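Long-range contacts in Lin2004 protein (Listeria innocua, PDB 2HUJ), which is of unknown function but represents a bacterial protein family (DUF1798) that adopts a four-helical bundle fold: residues E34-L39 with M100-A105; T26-L31 with A63-D68; L73-V78 with L89-A94. All coordinates share one frame; numbering follows the deposited sequence.

Contact 1. Residues E34-L39 with M100-A105; sequences EKNWEL and MTAVSA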
# COMPACT_ATOMS: atom_id res chain seq x y z
N GLU A 34 5.01 2.41 -3.60
CA GLU A 34 6.08 3.04 -4.37
C GLU A 34 6.51 2.22 -5.59
O GLU A 34 6.72 2.77 -6.65
CB GLU A 34 7.32 3.31 -3.50
CG GLU A 34 7.15 4.26 -2.37
CD GLU A 34 6.70 5.65 -2.78
OE1 GLU A 34 6.93 6.07 -3.93
OE2 GLU A 34 6.12 6.33 -1.92
N LYS A 35 6.60 0.90 -5.42
CA LYS A 35 6.94 -0.00 -6.51
C LYS A 35 5.91 0.12 -7.63
O LYS A 35 6.30 0.19 -8.81
CB LYS A 35 7.00 -1.46 -6.06
CG LYS A 35 8.16 -1.85 -5.20
CD LYS A 35 8.09 -3.35 -4.93
CE LYS A 35 9.08 -3.84 -3.89
NZ LYS A 35 8.90 -5.32 -3.67
N ASN A 36 4.63 0.18 -7.27
CA ASN A 36 3.56 0.31 -8.27
C ASN A 36 3.75 1.56 -9.08
O ASN A 36 3.65 1.56 -10.32
CB ASN A 36 2.18 0.38 -7.60
CG ASN A 36 1.78 -0.91 -6.86
OD1 ASN A 36 2.49 -1.92 -6.87
ND2 ASN A 36 0.62 -0.84 -6.21
N TRP A 37 4.01 2.66 -8.38
CA TRP A 37 4.13 3.98 -9.01
C TRP A 37 5.35 4.02 -9.92
O TRP A 37 5.30 4.51 -11.04
CB TRP A 37 4.23 5.02 -7.91
CG TRP A 37 4.38 6.44 -8.34
CD1 TRP A 37 5.40 7.27 -8.02
CD2 TRP A 37 3.45 7.22 -9.13
NE1 TRP A 37 5.17 8.51 -8.55
CE2 TRP A 37 3.99 8.51 -9.24
CE3 TRP A 37 2.23 6.94 -9.75
CZ2 TRP A 37 3.38 9.54 -9.99
CZ3 TRP A 37 1.60 7.96 -10.48
CH2 TRP A 37 2.17 9.24 -10.58
N GLU A 38 6.48 3.50 -9.44
CA GLU A 38 7.68 3.51 -10.27
C GLU A 38 7.58 2.60 -11.49
O GLU A 38 8.08 2.96 -12.55
CB GLU A 38 8.92 3.15 -9.45
CG GLU A 38 9.24 4.17 -8.32
CD GLU A 38 9.62 5.57 -8.83
OE1 GLU A 38 10.12 5.70 -9.98
OE2 GLU A 38 9.41 6.54 -8.07
N LEU A 39 6.92 1.46 -11.36
CA LEU A 39 6.69 0.58 -12.51
C LEU A 39 5.81 1.28 -13.54
O LEU A 39 6.11 1.28 -14.73
CB LEU A 39 6.06 -0.76 -12.07
CG LEU A 39 5.71 -1.77 -13.17
CD1 LEU A 39 6.96 -2.11 -13.97
CD2 LEU A 39 5.11 -3.01 -12.57
N MSE A 100 -5.24 -2.33 -7.08
CA MSE A 100 -5.62 -1.74 -8.35
C MSE A 100 -4.43 -1.19 -9.13
O MSE A 100 -4.29 -1.41 -10.35
CB MSE A 100 -6.62 -0.61 -8.16
CG MSE A 100 -7.96 -1.01 -7.72
SE MSE A 100 -8.87 0.78 -7.35
CE MSE A 100 -9.08 0.53 -5.87
N THR A 101 -3.60 -0.42 -8.45
CA THR A 101 -2.42 0.19 -9.06
C THR A 101 -1.33 -0.86 -9.40
O THR A 101 -0.60 -0.68 -10.38
CB THR A 101 -1.85 1.35 -8.22
OG1 THR A 101 -1.56 0.94 -6.88
CG2 THR A 101 -2.83 2.54 -8.22
N ALA A 102 -1.28 -1.95 -8.67
CA ALA A 102 -0.35 -3.03 -9.03
C ALA A 102 -0.68 -3.63 -10.38
O ALA A 102 0.22 -3.89 -11.20
CB ALA A 102 -0.35 -4.09 -7.95
N VAL A 103 -1.97 -3.82 -10.63
CA VAL A 103 -2.42 -4.30 -11.95
C VAL A 103 -2.24 -3.24 -13.05
O VAL A 103 -1.68 -3.51 -14.11
CB VAL A 103 -3.87 -4.75 -11.89
CG1 VAL A 103 -4.36 -5.16 -13.24
CG2 VAL A 103 -4.01 -5.87 -10.87
N SER A 104 -2.65 -2.00 -12.77
CA SER A 104 -2.55 -0.89 -13.75
C SER A 104 -1.12 -0.49 -14.09
O SER A 104 -0.88 0.04 -15.16
CB SER A 104 -3.30 0.33 -13.21
OG SER A 104 -4.68 0.05 -13.13
N ALA A 105 -0.17 -0.75 -13.17
CA ALA A 105 1.21 -0.36 -13.39
C ALA A 105 1.83 -0.99 -14.67
O ALA A 105 2.75 -0.46 -15.24
CB ALA A 105 2.03 -0.75 -12.22
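Within the four-helical bundle, helix 16-45 meets the C-terminal part of helix 88-104 through Asn-36 and Leu-39, which face Thr-101, Ala-102 and Ala-105. The nearest CA pairs are Asn-36 with Ala-102 (5.2 Å) and Leu-39 with Ala-105 (5.6 Å); both partners advance by three residues, so the chains run in roughly the same sense, though not parallel. Small residues on the second segment permit this close backbone approach.

The Asn-36 side chain, which crosses that of Thr-101 at about a right angle, carries the polar part through its amide. With chi2 at -3°, OD1 eclipses CA and ND2, anti to CA, leads across toward helix 88-104, where Asn-36 ND2 donates to Thr-101 OG1 (2.9 Å). The bond is bent, 148° at the hydrogen, and the acceptor is tilted 20° from the amide plane. Thr-101 OG1 is also hydrogen-bonded to the carbonyl of Asn-97 one turn earlier, while Asn-36 OD1 is bonded to Gln-32 NE2. Both ends of the buried amide are therefore paired, which should fix its flip. Its flank rests on alanine: Asn-36 OD1 lies 3.7 Å from Ala-102 CB.

Farther along, the Ala-105 methyl takes over: Ala-105 CB lies 3.4 Å from Asn-36 O, and the apolar pair is Leu-39 CD2 with Ala-105 CB at 3.8 Å.

Helix 52-81 covers one flank, Phe-59 touching both Asn-36 and Leu-39 and Ala-63 packing on Ala-102, while Phe-115 and His-118 of helix 112-137 lie against Thr-101.

Contact 2. Residues T26-L31 with A63-D68; sequences TEQLLL and AKRCAD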
# COMPACT_ATOMS: atom_id res chain seq x y z
N THR A 26 3.39 -1.77 7.75
CA THR A 26 3.03 -0.46 7.16
C THR A 26 4.13 0.00 6.22
O THR A 26 3.85 0.44 5.13
CB THR A 26 2.80 0.60 8.27
OG1 THR A 26 1.77 0.14 9.16
CG2 THR A 26 2.37 1.95 7.66
N GLU A 27 5.38 -0.13 6.64
CA GLU A 27 6.54 0.27 5.81
C GLU A 27 6.60 -0.59 4.55
O GLU A 27 6.84 -0.12 3.42
CB GLU A 27 7.84 0.18 6.62
CG GLU A 27 7.89 1.29 7.68
CD GLU A 27 8.95 1.13 8.74
OE1 GLU A 27 9.61 0.07 8.79
OE2 GLU A 27 9.09 2.11 9.52
N GLN A 28 6.35 -1.87 4.73
CA GLN A 28 6.38 -2.79 3.61
C GLN A 28 5.30 -2.43 2.60
O GLN A 28 5.53 -2.43 1.39
CB GLN A 28 6.19 -4.21 4.13
CG GLN A 28 6.10 -5.24 3.06
CD GLN A 28 7.41 -5.92 2.87
OE1 GLN A 28 7.61 -7.02 3.35
NE2 GLN A 28 8.34 -5.23 2.23
N LEU A 29 4.10 -2.11 3.09
CA LEU A 29 3.01 -1.72 2.20
C LEU A 29 3.25 -0.38 1.49
O LEU A 29 2.91 -0.24 0.31
CB LEU A 29 1.69 -1.71 2.96
CG LEU A 29 0.42 -1.56 2.10
CD1 LEU A 29 0.33 -2.62 0.99
CD2 LEU A 29 -0.82 -1.60 2.97
N LEU A 30 3.82 0.58 2.21
CA LEU A 30 4.29 1.84 1.59
C LEU A 30 5.28 1.59 0.48
O LEU A 30 5.21 2.19 -0.60
CB LEU A 30 4.90 2.76 2.61
CG LEU A 30 3.92 3.58 3.46
CD1 LEU A 30 4.63 4.04 4.70
CD2 LEU A 30 3.44 4.77 2.62
N LEU A 31 6.21 0.68 0.71
CA LEU A 31 7.18 0.32 -0.31
C LEU A 31 6.54 -0.31 -1.55
O LEU A 31 6.90 0.01 -2.70
CB LEU A 31 8.25 -0.63 0.28
CG LEU A 31 9.52 -0.79 -0.54
CD1 LEU A 31 10.32 0.54 -0.52
CD2 LEU A 31 10.39 -1.95 -0.04
N ALA A 63 1.96 -7.82 -3.87
CA ALA A 63 1.15 -6.70 -3.40
C ALA A 63 -0.01 -7.12 -2.49
O ALA A 63 -0.24 -6.52 -1.42
CB ALA A 63 0.63 -5.86 -4.58
N LYS A 64 -0.70 -8.18 -2.87
CA LYS A 64 -1.81 -8.73 -2.08
C LYS A 64 -1.32 -9.26 -0.73
O LYS A 64 -1.98 -9.06 0.29
CB LYS A 64 -2.50 -9.86 -2.86
CG LYS A 64 -3.75 -10.44 -2.20
CD LYS A 64 -4.85 -9.42 -2.06
CE LYS A 64 -6.23 -10.07 -2.05
NZ LYS A 64 -7.32 -9.22 -2.63
N ARG A 65 -0.19 -9.95 -0.72
CA ARG A 65 0.44 -10.44 0.52
C ARG A 65 0.74 -9.25 1.45
O ARG A 65 0.43 -9.30 2.63
CB ARG A 65 1.73 -11.22 0.22
CG ARG A 65 2.50 -11.68 1.47
CD ARG A 65 3.97 -12.08 1.15
NE ARG A 65 4.85 -10.91 0.99
CZ ARG A 65 5.54 -10.33 1.98
NH1 ARG A 65 5.47 -10.76 3.23
NH2 ARG A 65 6.32 -9.29 1.70
N CYS A 66 1.31 -8.17 0.90
CA CYS A 66 1.61 -6.99 1.68
C CYS A 66 0.33 -6.43 2.27
O CYS A 66 0.30 -6.06 3.47
CB CYS A 66 2.32 -5.90 0.85
SG CYS A 66 4.00 -6.35 0.31
N ALA A 67 -0.73 -6.34 1.46
CA ALA A 67 -1.97 -5.71 1.93
C ALA A 67 -2.63 -6.55 3.00
O ALA A 67 -3.06 -6.04 4.05
CB ALA A 67 -2.94 -5.46 0.78
N ASP A 68 -2.70 -7.86 2.77
CA ASP A 68 -3.36 -8.76 3.71
C ASP A 68 -2.62 -8.81 5.05
O ASP A 68 -3.24 -8.81 6.10
CB ASP A 68 -3.44 -10.20 3.15
CG ASP A 68 -4.44 -10.36 1.97
OD1 ASP A 68 -5.28 -9.50 1.70
OD2 ASP A 68 -4.36 -11.44 1.33
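With CG anti to the backbone N in both Gln-28 and Arg-65, a bend at chi2 (98°) in the first and at chi3 (79°) in the second brings amide and guanidinium together. The side chains cross at about a right angle, and Arg-65 NH2 donates to Gln-28 OE1 at 3.1 Å. OE1 lies near the guanidinium plane, at its edge, whereas NH2 stands above the carbonyl plane, 65° out of it and so away from the lone pairs.

Beneath this link the packing is apolar. Cys-66 SG approaches Gln-28 CG to 3.6 Å, and Leu-29 CD1 lies 3.8 Å from Cys-66 CB and near Ala-67. The helical segments are broadly antiparallel, with axes 9.0 Å apart at closest. Leu-29 continues inward onto Cys-95 and Val-98 of helix 88-104 and Leu-126 of helix 112-137.

Arg-65 also forms a salt bridge through NE with Glu-62. Its charge is thus probably balanced mainly within its own helix, and the bond to neutral Gln-28 looks like a secondary, poorly directed link at the more exposed rim of the contact, above a hydrophobic seam.

Contact 3. Residues L73-V78 with L89-A94; sequences LAIPWV and LQLRQA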
# COMPACT_ATOMS: atom_id res chain seq x y z
N LEU A 73 -3.18 -7.06 11.11
CA LEU A 73 -2.87 -6.32 12.34
C LEU A 73 -3.52 -4.95 12.44
O LEU A 73 -3.90 -4.51 13.53
CB LEU A 73 -1.36 -6.15 12.45
CG LEU A 73 -0.53 -7.43 12.44
CD1 LEU A 73 0.89 -7.06 12.78
CD2 LEU A 73 -1.06 -8.43 13.46
N ALA A 74 -3.72 -4.29 11.30
CA ALA A 74 -4.20 -2.92 11.27
C ALA A 74 -5.67 -2.82 11.65
O ALA A 74 -6.06 -1.83 12.28
CB ALA A 74 -4.02 -2.31 9.84
N ILE A 75 -6.50 -3.76 11.23
CA ILE A 75 -7.92 -3.70 11.59
C ILE A 75 -8.15 -3.85 13.09
O ILE A 75 -8.80 -2.97 13.68
CB ILE A 75 -8.80 -4.65 10.74
CG1 ILE A 75 -8.64 -4.35 9.25
CG2 ILE A 75 -10.28 -4.51 11.15
CD1 ILE A 75 -8.78 -2.89 8.88
N PRO A 76 -7.62 -4.91 13.73
CA PRO A 76 -7.73 -4.98 15.20
C PRO A 76 -7.14 -3.74 15.89
O PRO A 76 -7.72 -3.22 16.86
CB PRO A 76 -6.89 -6.22 15.54
CG PRO A 76 -6.91 -7.04 14.30
CD PRO A 76 -7.00 -6.12 13.16
N TRP A 77 -6.01 -3.25 15.40
CA TRP A 77 -5.42 -2.04 15.96
C TRP A 77 -6.35 -0.84 15.84
O TRP A 77 -6.58 -0.14 16.81
CB TRP A 77 -4.08 -1.73 15.29
CG TRP A 77 -3.51 -0.38 15.57
CD1 TRP A 77 -2.87 0.01 16.70
CD2 TRP A 77 -3.48 0.75 14.68
NE1 TRP A 77 -2.48 1.32 16.58
CE2 TRP A 77 -2.83 1.79 15.35
CE3 TRP A 77 -3.94 0.97 13.39
CZ2 TRP A 77 -2.62 3.04 14.76
CZ3 TRP A 77 -3.73 2.20 12.82
CH2 TRP A 77 -3.08 3.22 13.51
N VAL A 78 -6.92 -0.63 14.66
CA VAL A 78 -7.66 0.62 14.45
C VAL A 78 -8.92 0.63 15.30
O VAL A 78 -9.36 1.70 15.76
CB VAL A 78 -7.97 0.92 12.94
CG1 VAL A 78 -9.19 0.19 12.49
CG2 VAL A 78 -8.10 2.43 12.71
N LEU A 89 -12.66 1.38 7.17
CA LEU A 89 -12.92 1.57 5.73
C LEU A 89 -11.76 2.31 5.09
O LEU A 89 -11.31 1.95 4.03
CB LEU A 89 -14.24 2.27 5.47
CG LEU A 89 -14.58 2.40 3.98
CD1 LEU A 89 -14.65 1.07 3.22
CD2 LEU A 89 -15.86 3.19 3.82
N GLN A 90 -11.27 3.34 5.74
CA GLN A 90 -10.14 4.11 5.19
C GLN A 90 -8.93 3.21 4.93
O GLN A 90 -8.25 3.31 3.92
CB GLN A 90 -9.76 5.23 6.18
CG GLN A 90 -10.67 6.48 6.19
CD GLN A 90 -10.62 7.25 7.49
OE1 GLN A 90 -11.09 6.79 8.54
NE2 GLN A 90 -10.00 8.42 7.45
N LEU A 91 -8.64 2.34 5.89
CA LEU A 91 -7.51 1.43 5.74
C LEU A 91 -7.77 0.42 4.66
O LEU A 91 -6.86 0.11 3.88
CB LEU A 91 -7.23 0.73 7.06
CG LEU A 91 -6.69 1.62 8.17
CD1 LEU A 91 -6.43 0.82 9.44
CD2 LEU A 91 -5.44 2.36 7.67
N ARG A 92 -8.99 -0.12 4.57
CA ARG A 92 -9.29 -1.08 3.52
C ARG A 92 -9.18 -0.47 2.13
O ARG A 92 -8.69 -1.11 1.19
CB ARG A 92 -10.67 -1.71 3.73
CG ARG A 92 -10.77 -2.65 4.92
CD ARG A 92 -12.07 -3.35 5.00
NE ARG A 92 -12.19 -4.21 6.18
CZ ARG A 92 -11.61 -5.39 6.34
NH1 ARG A 92 -10.85 -5.90 5.40
NH2 ARG A 92 -11.79 -6.06 7.48
N GLN A 93 -9.63 0.78 2.00
CA GLN A 93 -9.56 1.48 0.72
C GLN A 93 -8.12 1.76 0.32
O GLN A 93 -7.77 1.59 -0.86
CB GLN A 93 -10.45 2.73 0.70
CG GLN A 93 -11.91 2.39 0.76
CD GLN A 93 -12.76 3.61 0.78
OE1 GLN A 93 -12.41 4.61 1.37
NE2 GLN A 93 -13.89 3.52 0.18
N ALA A 94 -7.28 2.11 1.29
CA ALA A 94 -5.85 2.31 1.04
C ALA A 94 -5.25 1.03 0.45
O ALA A 94 -4.47 1.08 -0.54
CB ALA A 94 -5.13 2.73 2.31
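Leu-91 and Val-78 reach toward each other tip to tip across the antiparallel helical hairpin formed by helices 52-81 and 88-104 of the four-helical bundle. The axes of the two short segments lie 10.3 Å apart at closest and their directions differ by 162°. This spacing leaves the nearest CA atoms, those of Ala-74 and Leu-91, 7.8 Å apart, so side chains rather than backbones fill the interface.

Leu-91 does most of the bridging. Its CG is placed opposite the carbonyl carbon and its chi2 is fully extended (-180°), which sends CD1 straight across as the leading methyl. Leu-91 CD1 meets Val-78 CB at 3.8 Å, Ala-74 O at 3.9 Å and Ala-74 CB at 4.0 Å. Ile-75 adds a looser flank, with Ile-75 CD1 4.3 Å from Leu-91 CB. Phe-70, Leu-86 and Thr-125 also touch Leu-91, and Pro-83 touches Val-78, linking the apolar cluster to the connecting loop and to helix 112-137.

The receiving helix is kinked at Pro-76, whose nitrogen makes no hydrogen bond to the preceding turn, although Val-78 N still bonds to Ala-74 O.

On the outer side the geometry changes from end-on to crossed. Arg-92 is extended from CG to NE and runs at about a right angle to Ile-75; its NE forms a salt bridge with Glu-88. Ile-75 CG1 lies over one face of the guanidinium, displaced toward its rim, 4.0 Å from Arg-92 NH2.

From the N terminus, helix 16-45 supplies first residues 26-31 and then 34-39. Helix 52-81 returns alongside, and residues 63-68 close contact 2 while contact 1 is still open, so these two cross. Later on the same helix, residues 73-78 open contact 3, which the short connection to 89-94 soon closes. Contact 3 thus follows contact 2 in series and is nested inside the loop that 100-105 finally completes as contact 1. Contacts 1 and 3 lie on opposite sides of the chain's centre, about 21 Å apart between their centres. Together the contacts join each pair among the first three helices; contacts 1 and 2 touch directly through Ala-102 and Ala-63.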